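Local coordinates for crispr-associated protein Cas5, dvulg subtype (PDB 3VZI) that probably cleaves precursor CRISPR RNA as a Cas5d-type endoribonuclease of the CRISPR-mediated microbial immune system, at residues 51-56 with 118-123; 39-44 with 154-159; 187-192 with 204-209; 30-35 with 62-67. One frame throughout, in Å; residues are numbered along the deposited sequence.

Contact 1: 51-56 with 118-123; sequences IRWVVD and IAAHFE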
loop_
_atom_site.group_PDB
_atom_site.type_symbol
_atom_site.label_atom_id
_atom_site.label_comp_id
_atom_site.label_asym_id
_atom_site.label_seq_id
_atom_site.Cartn_x
_atom_site.Cartn_y
_atom_site.Cartn_z
ATOM N N ILE A 51 -5.425 -11.953 16.163
ATOM C CA ILE A 51 -4.826 -10.624 16.203
ATOM C C ILE A 51 -5.382 -9.717 15.131
ATOM O O ILE A 51 -5.906 -10.186 14.099
ATOM C CB ILE A 51 -3.261 -10.614 16.276
ATOM C CG1 ILE A 51 -2.594 -11.198 15.038
ATOM C CG2 ILE A 51 -2.743 -11.316 17.543
ATOM C CD1 ILE A 51 -1.204 -10.651 14.837
ATOM N N ARG A 52 -5.293 -8.420 15.411
ATOM C CA ARG A 52 -5.799 -7.382 14.545
ATOM C C ARG A 52 -4.720 -6.327 14.460
ATOM O O ARG A 52 -4.405 -5.653 15.439
ATOM C CB ARG A 52 -7.097 -6.790 15.108
ATOM C CG ARG A 52 -7.813 -5.838 14.156
ATOM C CD ARG A 52 -8.770 -4.881 14.852
ATOM N NE ARG A 52 -9.710 -4.320 13.874
ATOM C CZ ARG A 52 -10.690 -3.441 14.134
ATOM N NH1 ARG A 52 -10.880 -2.981 15.368
ATOM N NH2 ARG A 52 -11.488 -3.014 13.151
ATOM N N TRP A 53 -4.126 -6.192 13.287
ATOM C CA TRP A 53 -3.148 -5.133 13.071
ATOM C C TRP A 53 -3.798 -3.815 12.929
ATOM O O TRP A 53 -4.695 -3.660 12.101
ATOM C CB TRP A 53 -2.374 -5.410 11.810
ATOM C CG TRP A 53 -1.259 -6.354 12.069
ATOM C CD1 TRP A 53 -1.157 -7.654 11.668
ATOM C CD2 TRP A 53 -0.054 -6.088 12.853
ATOM N NE1 TRP A 53 0.014 -8.197 12.103
ATOM C CE2 TRP A 53 0.720 -7.309 12.825
ATOM C CE3 TRP A 53 0.437 -4.994 13.539
ATOM C CZ2 TRP A 53 1.928 -7.425 13.460
ATOM C CZ3 TRP A 53 1.666 -5.118 14.179
ATOM C CH2 TRP A 53 2.393 -6.308 14.140
ATOM N N VAL A 54 -3.361 -2.852 13.729
ATOM C CA VAL A 54 -3.830 -1.473 13.592
ATOM C C VAL A 54 -2.666 -0.565 13.235
ATOM O O VAL A 54 -1.695 -0.509 13.982
ATOM C CB VAL A 54 -4.544 -0.983 14.873
ATOM C CG1 VAL A 54 -4.557 0.530 14.968
ATOM C CG2 VAL A 54 -5.972 -1.513 14.925
ATOM N N VAL A 55 -2.778 0.139 12.105
ATOM C CA VAL A 55 -1.789 1.114 11.649
ATOM C C VAL A 55 -2.030 2.459 12.307
ATOM O O VAL A 55 -3.127 2.994 12.215
ATOM C CB VAL A 55 -1.832 1.281 10.118
ATOM C CG1 VAL A 55 -0.938 2.411 9.664
ATOM C CG2 VAL A 55 -1.387 -0.007 9.442
ATOM N N ASP A 56 -0.999 3.005 12.962
ATOM C CA ASP A 56 -1.095 4.257 13.715
ATOM C C ASP A 56 -0.558 5.438 12.918
ATOM O O ASP A 56 -1.116 6.551 12.980
ATOM C CB ASP A 56 -0.295 4.155 15.002
ATOM C CG ASP A 56 -0.610 2.888 15.802
ATOM O OD1 ASP A 56 -1.760 2.708 16.208
ATOM O OD2 ASP A 56 0.297 2.069 16.047
ATOM N N ILE A 118 6.360 2.109 8.712
ATOM C CA ILE A 118 5.001 1.885 9.183
ATOM C C ILE A 118 5.037 1.762 10.703
ATOM O O ILE A 118 5.816 0.972 11.245
ATOM C CB ILE A 118 4.429 0.573 8.603
ATOM C CG1 ILE A 118 4.786 0.420 7.120
ATOM C CG2 ILE A 118 2.941 0.418 8.921
ATOM C CD1 ILE A 118 3.655 0.572 6.140
ATOM N N ALA A 119 4.217 2.534 11.409
ATOM C CA ALA A 119 4.121 2.389 12.870
ATOM C C ALA A 119 2.759 1.822 13.177
ATOM O O ALA A 119 1.740 2.477 12.899
ATOM C CB ALA A 119 4.288 3.710 13.561
ATOM N N ALA A 120 2.734 0.612 13.748
ATOM C CA ALA A 120 1.499 -0.090 13.976
ATOM C C ALA A 120 1.584 -0.852 15.272
ATOM O O ALA A 120 2.648 -0.954 15.860
ATOM C CB ALA A 120 1.283 -1.068 12.848
ATOM N N HIS A 121 0.461 -1.419 15.691
ATOM C CA HIS A 121 0.428 -2.392 16.766
ATOM C C HIS A 121 -0.716 -3.318 16.461
ATOM O O HIS A 121 -1.497 -3.042 15.542
ATOM C CB HIS A 121 0.236 -1.713 18.127
ATOM C CG HIS A 121 -1.057 -0.973 18.255
ATOM N ND1 HIS A 121 -1.198 0.322 17.873
ATOM C CD2 HIS A 121 -2.301 -1.387 18.734
ATOM C CE1 HIS A 121 -2.483 0.712 18.085
ATOM N NE2 HIS A 121 -3.157 -0.338 18.613
ATOM N N PHE A 122 -0.830 -4.426 17.200
ATOM C CA PHE A 122 -2.045 -5.249 17.116
ATOM C C PHE A 122 -2.811 -5.285 18.411
ATOM O O PHE A 122 -2.236 -5.102 19.491
ATOM C CB PHE A 122 -1.752 -6.685 16.663
ATOM C CG PHE A 122 -0.796 -7.442 17.558
ATOM C CD1 PHE A 122 0.577 -7.435 17.294
ATOM C CD2 PHE A 122 -1.276 -8.205 18.627
ATOM C CE1 PHE A 122 1.444 -8.152 18.092
ATOM C CE2 PHE A 122 -0.411 -8.927 19.418
ATOM C CZ PHE A 122 0.949 -8.895 19.157
ATOM N N GLU A 123 -4.111 -5.523 18.289
ATOM C CA GLU A 123 -4.973 -5.785 19.433
ATOM C C GLU A 123 -5.419 -7.248 19.332
ATOM O O GLU A 123 -5.667 -7.745 18.223
ATOM C CB GLU A 123 -6.179 -4.828 19.451
ATOM C CG GLU A 123 -5.832 -3.378 19.806
ATOM C CD GLU A 123 -6.828 -2.327 19.256
ATOM O OE1 GLU A 123 -6.397 -1.369 18.564
ATOM O OE2 GLU A 123 -8.050 -2.442 19.528
#
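Trp53 and Phe122 pack ring to ring where strands 51-56 and 118-123 pair antiparallel, the second and third strands of an RRM-like (ferredoxin-like) sheet. The backbone evidence is regular: Arg52 with Glu123 and Val54 with His121 form hydrogen-bonded pairs, each closed by two N-H...O bonds, while Trp53 with Phe122 is a non-hydrogen-bonded pair whose CA atoms are 4.2 Å apart. A further bond runs from Asp56 N to Ala119 O.

Apolar contacts gather on the face carrying Trp53, Val55, Ala120 and Phe122. Phe122 has its CG between the backbone N and the carbonyl carbon (chi1 59°), and turns an edge to the Trp53 face in a T-shaped pair, ring planes at 78°. Its CD1 reaches Trp53 CH2 at 3.8 Å. At the end of the strand pair, Phe122 CD2 meets Ile51 CG2 at 3.6 Å. Leu42 of helix 35-45 covers Trp53, Leu138 of helix 134-146 covers Phe122, and Trp53 NE1 bonds to His46 O.

The other face, with Val54, His121 and Glu123, mixes packing and polar bonds. Val54 CG1 is 3.7 Å from His121 CE1. A weak bond of 3.4 Å joins His121 NE2 to Glu123 OE1. The Asp56 carboxylate is nearly coplanar with the imidazole, and His121 ND1 donates at 2.9 Å to the syn lone pair of Asp56 OD2.

Contact 2: 39-44 with 154-159; sequences RGILEA and PCLGTR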
loop_
_atom_site.group_PDB
_atom_site.type_symbol
_atom_site.label_atom_id
_atom_site.label_comp_id
_atom_site.label_asym_id
_atom_site.label_seq_id
_atom_site.Cartn_x
_atom_site.Cartn_y
_atom_site.Cartn_z
ATOM N N ARG A 39 -1.365 -2.309 6.556
ATOM C CA ARG A 39 -1.916 -3.450 7.293
ATOM C C ARG A 39 -1.625 -4.742 6.545
ATOM O O ARG A 39 -1.226 -5.727 7.160
ATOM C CB ARG A 39 -3.412 -3.297 7.529
ATOM C CG ARG A 39 -3.974 -4.177 8.635
ATOM C CD ARG A 39 -5.512 -4.154 8.719
ATOM N NE ARG A 39 -6.190 -3.861 7.436
ATOM C CZ ARG A 39 -6.375 -4.715 6.415
ATOM N NH1 ARG A 39 -5.942 -5.979 6.455
ATOM N NH2 ARG A 39 -7.004 -4.286 5.328
ATOM N N GLY A 40 -1.774 -4.719 5.221
ATOM C CA GLY A 40 -1.674 -5.923 4.407
ATOM C C GLY A 40 -0.250 -6.410 4.335
ATOM O O GLY A 40 -0.014 -7.592 4.146
ATOM N N ILE A 41 0.714 -5.513 4.517
ATOM C CA ILE A 41 2.104 -5.935 4.596
ATOM C C ILE A 41 2.440 -6.559 5.953
ATOM O O ILE A 41 3.186 -7.544 6.004
ATOM C CB ILE A 41 3.067 -4.760 4.348
ATOM C CG1 ILE A 41 2.889 -4.211 2.911
ATOM C CG2 ILE A 41 4.497 -5.136 4.765
ATOM C CD1 ILE A 41 3.652 -2.926 2.663
ATOM N N LEU A 42 1.945 -5.988 7.052
ATOM C CA LEU A 42 2.216 -6.603 8.353
ATOM C C LEU A 42 1.605 -8.027 8.413
ATOM O O LEU A 42 2.268 -8.987 8.883
ATOM C CB LEU A 42 1.741 -5.720 9.514
ATOM C CG LEU A 42 2.132 -4.223 9.482
ATOM C CD1 LEU A 42 1.195 -3.356 10.313
ATOM C CD2 LEU A 42 3.563 -3.997 9.876
ATOM N N GLU A 43 0.385 -8.180 7.880
ATOM C CA GLU A 43 -0.279 -9.479 7.880
ATOM C C GLU A 43 0.503 -10.517 7.051
ATOM O O GLU A 43 0.487 -11.720 7.394
ATOM C CB GLU A 43 -1.717 -9.386 7.375
ATOM C CG GLU A 43 -2.626 -8.577 8.280
ATOM C CD GLU A 43 -4.037 -8.442 7.748
ATOM O OE1 GLU A 43 -4.246 -8.486 6.524
ATOM O OE2 GLU A 43 -4.948 -8.287 8.568
ATOM N N ALA A 44 1.193 -10.054 5.992
ATOM C CA ALA A 44 1.990 -10.952 5.155
ATOM C C ALA A 44 3.103 -11.527 5.996
ATOM O O ALA A 44 3.483 -12.700 5.838
ATOM C CB ALA A 44 2.560 -10.235 3.937
ATOM N N PRO A 154 5.249 -9.607 0.803
ATOM C CA PRO A 154 4.499 -8.343 0.894
ATOM C C PRO A 154 4.596 -7.545 -0.398
ATOM O O PRO A 154 5.599 -7.643 -1.098
ATOM C CB PRO A 154 5.176 -7.588 2.041
ATOM C CG PRO A 154 6.470 -8.266 2.231
ATOM C CD PRO A 154 6.304 -9.699 1.823
ATOM N N CYS A 155 3.556 -6.751 -0.677
ATOM C CA CYS A 155 3.478 -5.991 -1.905
ATOM C C CYS A 155 3.272 -4.525 -1.673
ATOM O O CYS A 155 2.696 -4.122 -0.664
ATOM C CB CYS A 155 2.349 -6.520 -2.774
ATOM S SG CYS A 155 2.941 -7.985 -3.617
ATOM N N LEU A 156 3.725 -3.729 -2.639
ATOM C CA LEU A 156 3.443 -2.321 -2.646
ATOM C C LEU A 156 2.199 -2.047 -3.489
ATOM O O LEU A 156 2.269 -1.526 -4.621
ATOM C CB LEU A 156 4.679 -1.505 -3.049
ATOM C CG LEU A 156 5.869 -1.685 -2.098
ATOM C CD1 LEU A 156 7.048 -0.811 -2.523
ATOM C CD2 LEU A 156 5.449 -1.418 -0.652
ATOM N N GLY A 157 1.052 -2.422 -2.919
ATOM C CA GLY A 157 -0.244 -2.138 -3.518
ATOM C C GLY A 157 -0.707 -3.233 -4.442
ATOM O O GLY A 157 -1.824 -3.701 -4.335
ATOM N N THR A 158 0.122 -3.652 -5.374
ATOM C CA THR A 158 -0.340 -4.699 -6.261
ATOM C C THR A 158 0.767 -5.718 -6.370
ATOM O O THR A 158 1.933 -5.393 -6.096
ATOM C CB THR A 158 -0.837 -4.164 -7.623
ATOM O OG1 THR A 158 0.266 -3.723 -8.415
ATOM C CG2 THR A 158 -1.821 -2.989 -7.410
ATOM N N ARG A 159 0.402 -6.952 -6.720
ATOM C CA ARG A 159 1.299 -8.086 -6.550
ATOM C C ARG A 159 2.527 -8.027 -7.467
ATOM O O ARG A 159 3.545 -8.646 -7.193
ATOM C CB ARG A 159 0.524 -9.414 -6.651
ATOM C CG ARG A 159 -0.534 -9.465 -7.750
ATOM C CD ARG A 159 -1.650 -10.469 -7.482
ATOM N NE ARG A 159 -1.560 -11.646 -8.356
ATOM C CZ ARG A 159 -1.849 -11.660 -9.665
ATOM N NH1 ARG A 159 -2.249 -10.546 -10.286
ATOM N NH2 ARG A 159 -1.734 -12.791 -10.363
HETATM O O HOH W 1 1.095 -7.010 0.953
#
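Ile41 and Pro154 bring their CA atoms to within 5.0 Å where a turn of helix 35-45 passes the irregular chain of 154-159, and no direct hydrogen bond links the two segments. A single water spans the backbones instead: it accepts from Cys155 N at 3.0 Å and donates weakly to Gly40 O at 3.4 Å.

Ile41 carries most of the contact, and its branches divide the work. CG2, anti to the backbone N, abuts Pro154 CB at 3.7 Å, with the isoleucine and the proline crossing at about a right angle. CG1 stands beside the backbone N (chi1 -63°) and faces the carbonyl of Cys155, 3.6 Å from Ile41 CG1 to Cys155 O. The extended end then carries Ile41 CD1 on to Leu156 CD2 at 4.1 Å. Leu156 starts off away from the helix at its CB, and only the methyl tip turns back to make this touch. One turn further on, Ala44 CB points at the proline and lies 4.2 Å from Pro154 CB.

Leu9 and Val11 of strand 7-13 also touch Ile41, and Val11 touches Leu156 as well. Helix 35-45 lies in the connection between strands 7-13 and 51-60, which run parallel with strand 114-124 between them, the split beta-alpha-beta unit of the RRM-like (ferredoxin-like) fold.

Contact 3: 187-192 with 204-209; sequences LGWMLH and FFRARM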
loop_
_atom_site.group_PDB
_atom_site.type_symbol
_atom_site.label_atom_id
_atom_site.label_comp_id
_atom_site.label_asym_id
_atom_site.label_seq_id
_atom_site.Cartn_x
_atom_site.Cartn_y
_atom_site.Cartn_z
ATOM N N LEU A 187 -2.740 16.136 1.753
ATOM C CA LEU A 187 -2.758 15.131 0.668
ATOM C C LEU A 187 -4.185 14.796 0.241
ATOM O O LEU A 187 -4.394 14.097 -0.727
ATOM C CB LEU A 187 -2.093 13.841 1.125
ATOM C CG LEU A 187 -0.713 13.855 1.780
ATOM C CD1 LEU A 187 -0.476 12.491 2.412
ATOM C CD2 LEU A 187 0.358 14.161 0.729
ATOM N N GLY A 188 -5.156 15.310 0.998
ATOM C CA GLY A 188 -6.557 15.209 0.658
ATOM C C GLY A 188 -7.058 13.811 0.907
ATOM O O GLY A 188 -6.405 12.993 1.572
ATOM N N TRP A 189 -8.224 13.538 0.352
ATOM C CA TRP A 189 -8.943 12.323 0.618
ATOM C C TRP A 189 -8.304 11.130 -0.010
ATOM O O TRP A 189 -7.820 11.184 -1.184
ATOM C CB TRP A 189 -10.361 12.448 0.142
ATOM C CG TRP A 189 -11.212 13.321 1.007
ATOM C CD1 TRP A 189 -11.617 14.610 0.743
ATOM C CD2 TRP A 189 -11.817 12.997 2.306
ATOM N NE1 TRP A 189 -12.414 15.089 1.736
ATOM C CE2 TRP A 189 -12.585 14.184 2.701
ATOM C CE3 TRP A 189 -11.804 11.894 3.145
ATOM C CZ2 TRP A 189 -13.306 14.247 3.890
ATOM C CZ3 TRP A 189 -12.538 11.971 4.344
ATOM C CH2 TRP A 189 -13.270 13.126 4.705
ATOM N N MET A 190 -8.313 10.041 0.767
ATOM C CA MET A 190 -7.756 8.791 0.323
ATOM C C MET A 190 -8.348 7.610 1.087
ATOM O O MET A 190 -8.918 7.775 2.195
ATOM C CB MET A 190 -6.226 8.824 0.440
ATOM C CG MET A 190 -5.669 8.769 1.843
ATOM S SD MET A 190 -3.872 8.920 1.752
ATOM C CE MET A 190 -3.464 7.265 1.151
ATOM N N LEU A 191 -8.238 6.426 0.468
ATOM C CA LEU A 191 -8.698 5.194 1.082
ATOM C C LEU A 191 -8.040 5.025 2.425
ATOM O O LEU A 191 -6.842 5.152 2.542
ATOM C CB LEU A 191 -8.327 4.004 0.208
ATOM C CG LEU A 191 -8.677 2.631 0.786
ATOM C CD1 LEU A 191 -10.161 2.305 0.622
ATOM C CD2 LEU A 191 -7.782 1.593 0.134
ATOM N N HIS A 192 -8.837 4.749 3.443
ATOM C CA HIS A 192 -8.325 4.543 4.789
ATOM C C HIS A 192 -8.068 3.087 4.916
ATOM O O HIS A 192 -6.943 2.662 5.057
ATOM C CB HIS A 192 -9.343 5.000 5.828
ATOM C CG HIS A 192 -8.876 4.831 7.255
ATOM N ND1 HIS A 192 -9.227 3.768 8.017
ATOM C CD2 HIS A 192 -8.046 5.629 8.051
ATOM C CE1 HIS A 192 -8.650 3.878 9.228
ATOM N NE2 HIS A 192 -7.929 5.021 9.248
ATOM N N PHE A 204 -12.744 6.202 3.764
ATOM C CA PHE A 204 -11.765 7.207 3.422
ATOM C C PHE A 204 -11.526 8.197 4.553
ATOM O O PHE A 204 -12.385 8.430 5.395
ATOM C CB PHE A 204 -12.186 7.962 2.151
ATOM C CG PHE A 204 -12.515 7.064 0.987
ATOM C CD1 PHE A 204 -11.588 6.852 -0.036
ATOM C CD2 PHE A 204 -13.766 6.429 0.901
ATOM C CE1 PHE A 204 -11.902 6.010 -1.107
ATOM C CE2 PHE A 204 -14.081 5.593 -0.166
ATOM C CZ PHE A 204 -13.152 5.379 -1.167
ATOM N N PHE A 205 -10.335 8.782 4.543
ATOM C CA PHE A 205 -9.980 9.848 5.429
ATOM C C PHE A 205 -9.183 10.906 4.646
ATOM O O PHE A 205 -8.623 10.610 3.560
ATOM C CB PHE A 205 -9.195 9.278 6.609
ATOM C CG PHE A 205 -7.723 8.999 6.329
ATOM C CD1 PHE A 205 -6.717 9.784 6.935
ATOM C CD2 PHE A 205 -7.330 7.927 5.540
ATOM C CE1 PHE A 205 -5.354 9.513 6.733
ATOM C CE2 PHE A 205 -5.978 7.663 5.331
ATOM C CZ PHE A 205 -4.980 8.466 5.912
ATOM N N ARG A 206 -9.152 12.139 5.175
ATOM C CA ARG A 206 -8.304 13.187 4.607
ATOM C C ARG A 206 -6.923 13.074 5.214
ATOM O O ARG A 206 -6.761 13.263 6.396
ATOM C CB ARG A 206 -8.895 14.579 4.840
ATOM C CG ARG A 206 -8.242 15.639 3.979
ATOM C CD ARG A 206 -9.253 16.674 3.534
ATOM N NE ARG A 206 -8.657 17.618 2.591
ATOM C CZ ARG A 206 -9.325 18.367 1.707
ATOM N NH1 ARG A 206 -8.634 19.169 0.912
ATOM N NH2 ARG A 206 -10.659 18.331 1.594
ATOM N N ALA A 207 -5.929 12.755 4.406
ATOM C CA ALA A 207 -4.587 12.525 4.935
ATOM C C ALA A 207 -3.929 13.879 5.053
ATOM O O ALA A 207 -4.117 14.724 4.154
ATOM C CB ALA A 207 -3.786 11.596 4.030
ATOM N N ARG A 208 -3.212 14.099 6.163
ATOM C CA ARG A 208 -2.397 15.289 6.348
ATOM C C ARG A 208 -0.990 14.855 6.759
ATOM O O ARG A 208 -0.800 13.913 7.547
ATOM C CB ARG A 208 -3.013 16.276 7.352
ATOM C CG ARG A 208 -2.109 17.488 7.614
ATOM C CD ARG A 208 -2.694 18.501 8.605
ATOM N NE ARG A 208 -2.871 17.910 9.936
ATOM C CZ ARG A 208 -2.258 18.312 11.052
ATOM N NH1 ARG A 208 -1.431 19.362 11.040
ATOM N NH2 ARG A 208 -2.493 17.662 12.196
ATOM N N MET A 209 0.002 15.541 6.200
ATOM C CA MET A 209 1.397 15.138 6.360
ATOM C C MET A 209 2.149 16.262 7.048
ATOM O O MET A 209 2.100 17.422 6.596
ATOM C CB MET A 209 1.999 14.855 4.988
ATOM C CG MET A 209 3.281 14.036 5.004
ATOM S SD MET A 209 3.816 13.618 3.323
ATOM C CE MET A 209 4.344 15.199 2.686
#
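Leu187 and Gly188 both face Ala207, a classic beta bulge in the hairpin of strands 184-194 and 202-210. Its evidence is the shared carbonyl: Leu187 N bonds to Ala207 O at 3.1 Å, and Gly188 N adds a weak bond to the same oxygen. Further along, Met190 and Phe205 exchange two backbone bonds. The short axes of 187-192 and 204-209 run at 137°.

On one face Trp189 and Arg206 cross at about a right angle. Arg206 CB sits over the centre of the six-membered ring of Trp189, 4.2 Å from its centroid, a CH-pi contact. The arginine chain then bends about its CB-CG bond, and its guanidinium is anchored by a salt bridge to Asp186. At the rim of the indole, Phe204 CB is 4.1 Å from Trp189 CE3.

The other face holds Met190, Phe205 and Ala207. Both Met190 and Phe205 place CG between the backbone N and the carbonyl carbon (chi1 72° and 80°); as a cross-strand pair with like chi1 values, they lie side by side, pointing the same way. Met190 CG meets Phe205 CE2 at 3.7 Å, and the sulfur lies obliquely to that ring as a Met-aromatic contact. Met190 SD also touches Ala207 CB at 3.5 Å, and Tyr30 packs on the methionine. His192 hydrogen-bonds through NE2 to Pro217 O and turns an edge to the Phe205 face in an offset T-shaped pair, where His192 CD2 approaches Phe205 CD2 at 3.5 Å.

Contact 4: 30-35 with 62-67; sequences YDIITP and KPICFE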
loop_
_atom_site.group_PDB
_atom_site.type_symbol
_atom_site.label_atom_id
_atom_site.label_comp_id
_atom_site.label_asym_id
_atom_site.label_seq_id
_atom_site.Cartn_x
_atom_site.Cartn_y
_atom_site.Cartn_z
ATOM N N TYR A 30 -2.397 6.365 -5.596
ATOM C CA TYR A 30 -2.384 7.361 -4.514
ATOM C C TYR A 30 -0.962 7.858 -4.284
ATOM O O TYR A 30 -0.010 7.136 -4.570
ATOM C CB TYR A 30 -2.861 6.723 -3.222
ATOM C CG TYR A 30 -4.351 6.603 -3.086
ATOM C CD1 TYR A 30 -5.167 7.736 -3.182
ATOM C CD2 TYR A 30 -4.958 5.352 -2.843
ATOM C CE1 TYR A 30 -6.537 7.647 -3.036
ATOM C CE2 TYR A 30 -6.327 5.252 -2.664
ATOM C CZ TYR A 30 -7.106 6.402 -2.758
ATOM O OH TYR A 30 -8.468 6.340 -2.608
ATOM N N ASP A 31 -0.831 9.077 -3.759
ATOM C CA ASP A 31 0.473 9.704 -3.517
ATOM C C ASP A 31 1.322 8.964 -2.505
ATOM O O ASP A 31 2.550 9.088 -2.542
ATOM C CB ASP A 31 0.306 11.123 -2.990
ATOM C CG ASP A 31 -0.115 12.112 -4.052
ATOM O OD1 ASP A 31 -0.916 11.746 -4.944
ATOM O OD2 ASP A 31 0.329 13.287 -3.962
ATOM N N ILE A 32 0.686 8.255 -1.565
ATOM C CA ILE A 32 1.418 7.498 -0.546
ATOM C C ILE A 32 0.719 6.167 -0.245
ATOM O O ILE A 32 -0.478 6.011 -0.539
ATOM C CB ILE A 32 1.551 8.296 0.776
ATOM C CG1 ILE A 32 0.172 8.461 1.456
ATOM C CG2 ILE A 32 2.222 9.632 0.528
ATOM C CD1 ILE A 32 0.218 8.850 2.922
ATOM N N ILE A 33 1.446 5.217 0.360
ATOM C CA ILE A 33 0.819 3.967 0.837
ATOM C C ILE A 33 -0.417 4.296 1.681
ATOM O O ILE A 33 -0.407 5.256 2.493
ATOM C CB ILE A 33 1.822 3.101 1.654
ATOM C CG1 ILE A 33 1.267 1.687 1.953
ATOM C CG2 ILE A 33 2.328 3.862 2.889
ATOM C CD1 ILE A 33 2.209 0.762 2.741
ATOM N N THR A 34 -1.482 3.530 1.442
ATOM C CA THR A 34 -2.719 3.594 2.216
ATOM C C THR A 34 -2.560 2.788 3.489
ATOM O O THR A 34 -1.690 1.871 3.545
ATOM C CB THR A 34 -3.856 2.931 1.430
ATOM O OG1 THR A 34 -3.541 1.547 1.200
ATOM C CG2 THR A 34 -4.132 3.640 0.102
ATOM N N PRO A 35 -3.401 3.059 4.512
ATOM C CA PRO A 35 -3.364 2.199 5.729
ATOM C C PRO A 35 -3.666 0.729 5.432
ATOM O O PRO A 35 -2.981 -0.135 5.963
ATOM C CB PRO A 35 -4.449 2.800 6.623
ATOM C CG PRO A 35 -4.456 4.233 6.243
ATOM C CD PRO A 35 -4.225 4.253 4.730
ATOM N N LYS A 62 10.660 9.210 1.027
ATOM C CA LYS A 62 11.163 9.727 -0.250
ATOM C C LYS A 62 10.178 10.601 -1.007
ATOM O O LYS A 62 8.975 10.481 -0.815
ATOM C CB LYS A 62 11.708 8.576 -1.097
ATOM C CG LYS A 62 13.060 8.063 -0.567
ATOM C CD LYS A 62 13.408 6.663 -1.022
ATOM C CE LYS A 62 14.302 6.709 -2.257
ATOM N NZ LYS A 62 14.982 5.392 -2.455
ATOM N N PRO A 63 10.679 11.530 -1.848
ATOM C CA PRO A 63 9.759 12.429 -2.597
ATOM C C PRO A 63 8.772 11.680 -3.466
ATOM O O PRO A 63 9.102 10.657 -4.069
ATOM C CB PRO A 63 10.697 13.238 -3.491
ATOM C CG PRO A 63 11.978 13.256 -2.757
ATOM C CD PRO A 63 12.089 11.935 -2.028
ATOM N N ILE A 64 7.567 12.223 -3.525
ATOM C CA ILE A 64 6.474 11.685 -4.304
ATOM C C ILE A 64 6.696 11.958 -5.786
ATOM O O ILE A 64 6.549 13.085 -6.203
ATOM C CB ILE A 64 5.185 12.328 -3.806
ATOM C CG1 ILE A 64 4.933 11.870 -2.370
ATOM C CG2 ILE A 64 4.018 11.932 -4.677
ATOM C CD1 ILE A 64 4.083 12.798 -1.535
ATOM N N CYS A 65 7.078 10.934 -6.561
ATOM C CA CYS A 65 7.265 11.045 -8.017
ATOM C C CYS A 65 6.492 9.960 -8.728
ATOM O O CYS A 65 6.433 8.841 -8.251
ATOM C CB CYS A 65 8.727 10.879 -8.434
ATOM S SG CYS A 65 9.948 11.417 -7.232
ATOM N N PHE A 66 5.956 10.268 -9.906
ATOM C CA PHE A 66 5.148 9.311 -10.632
ATOM C C PHE A 66 5.842 8.921 -11.914
ATOM O O PHE A 66 6.834 9.525 -12.281
ATOM C CB PHE A 66 3.739 9.876 -10.893
ATOM C CG PHE A 66 2.872 9.909 -9.672
ATOM C CD1 PHE A 66 2.202 8.752 -9.242
ATOM C CD2 PHE A 66 2.764 11.067 -8.911
ATOM C CE1 PHE A 66 1.422 8.757 -8.085
ATOM C CE2 PHE A 66 1.990 11.073 -7.742
ATOM C CZ PHE A 66 1.314 9.921 -7.332
ATOM N N GLU A 67 5.319 7.906 -12.594
ATOM C CA GLU A 67 5.889 7.421 -13.832
ATOM C C GLU A 67 4.788 6.703 -14.596
ATOM O O GLU A 67 4.049 5.911 -14.014
ATOM C CB GLU A 67 7.031 6.460 -13.529
ATOM C CG GLU A 67 8.039 6.264 -14.645
ATOM C CD GLU A 67 9.125 5.270 -14.268
ATOM O OE1 GLU A 67 9.045 4.720 -13.154
ATOM O OE2 GLU A 67 10.046 5.016 -15.082
#
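Ile64 reaches across to Asp31 with its whole side chain, which can be traced from the backbone outward. CB points toward segment 30-35. From it CG1 leaves beside the backbone N (chi1 -66°) and meets the main-chain carbonyl, 3.7 Å from Ile64 CG1 to Asp31 O. The other branch, Ile64 CG2, runs anti to the backbone N and lies 3.8 Å from the same Asp31 O and 4.0 Å from Asp31 OD2. At the tip, Ile64 CD1 still borders Asp31 O while touching Ile32 CG2 at 4.2 Å, the apolar pair of the contact.

Phe66 adds an edge-on approach. Its CZ comes to 3.7 Å from Asp31 OD1 and its CE1 to 4.1 Å from Tyr30 O, both oxygens lying near the ring plane. No hydrogen bond crosses between the segments. Strand 108-112 backs the pair, Leu111 touching both Ile64 and Phe66.

The contact thus sets the chain at Ile64 and Phe66, which runs into a small mixed sheet, against the loop that leads into helix 35-45, where Thr34 OG1 bonds to Ala37 N as the N-cap of the first helix of the RRM-like fold.

From the N terminus, the chain first reaches residues 30-35, and contact 4 closes the loop from there to 62-67. Contact 2 opens next on helix 35-45 and closes only at 154-159; contact 1, between 51-56 and 118-123, is nested inside it. Contact 4 crosses both, since its segments alternate with theirs. Contact 3 follows in series as a local hairpin. Packing joins contacts 1, 2 and 4: Leu42 lies against Ala120, and Ile33 meets both Ile118 and Ile41. Contact 3 docks on the loop of contact 4, with a weak, probable hydrogen bond between Tyr30 OH and Leu191 N. Together they tie the central sheet, helix 35-45, the small mixed sheet and the C-terminal hairpin.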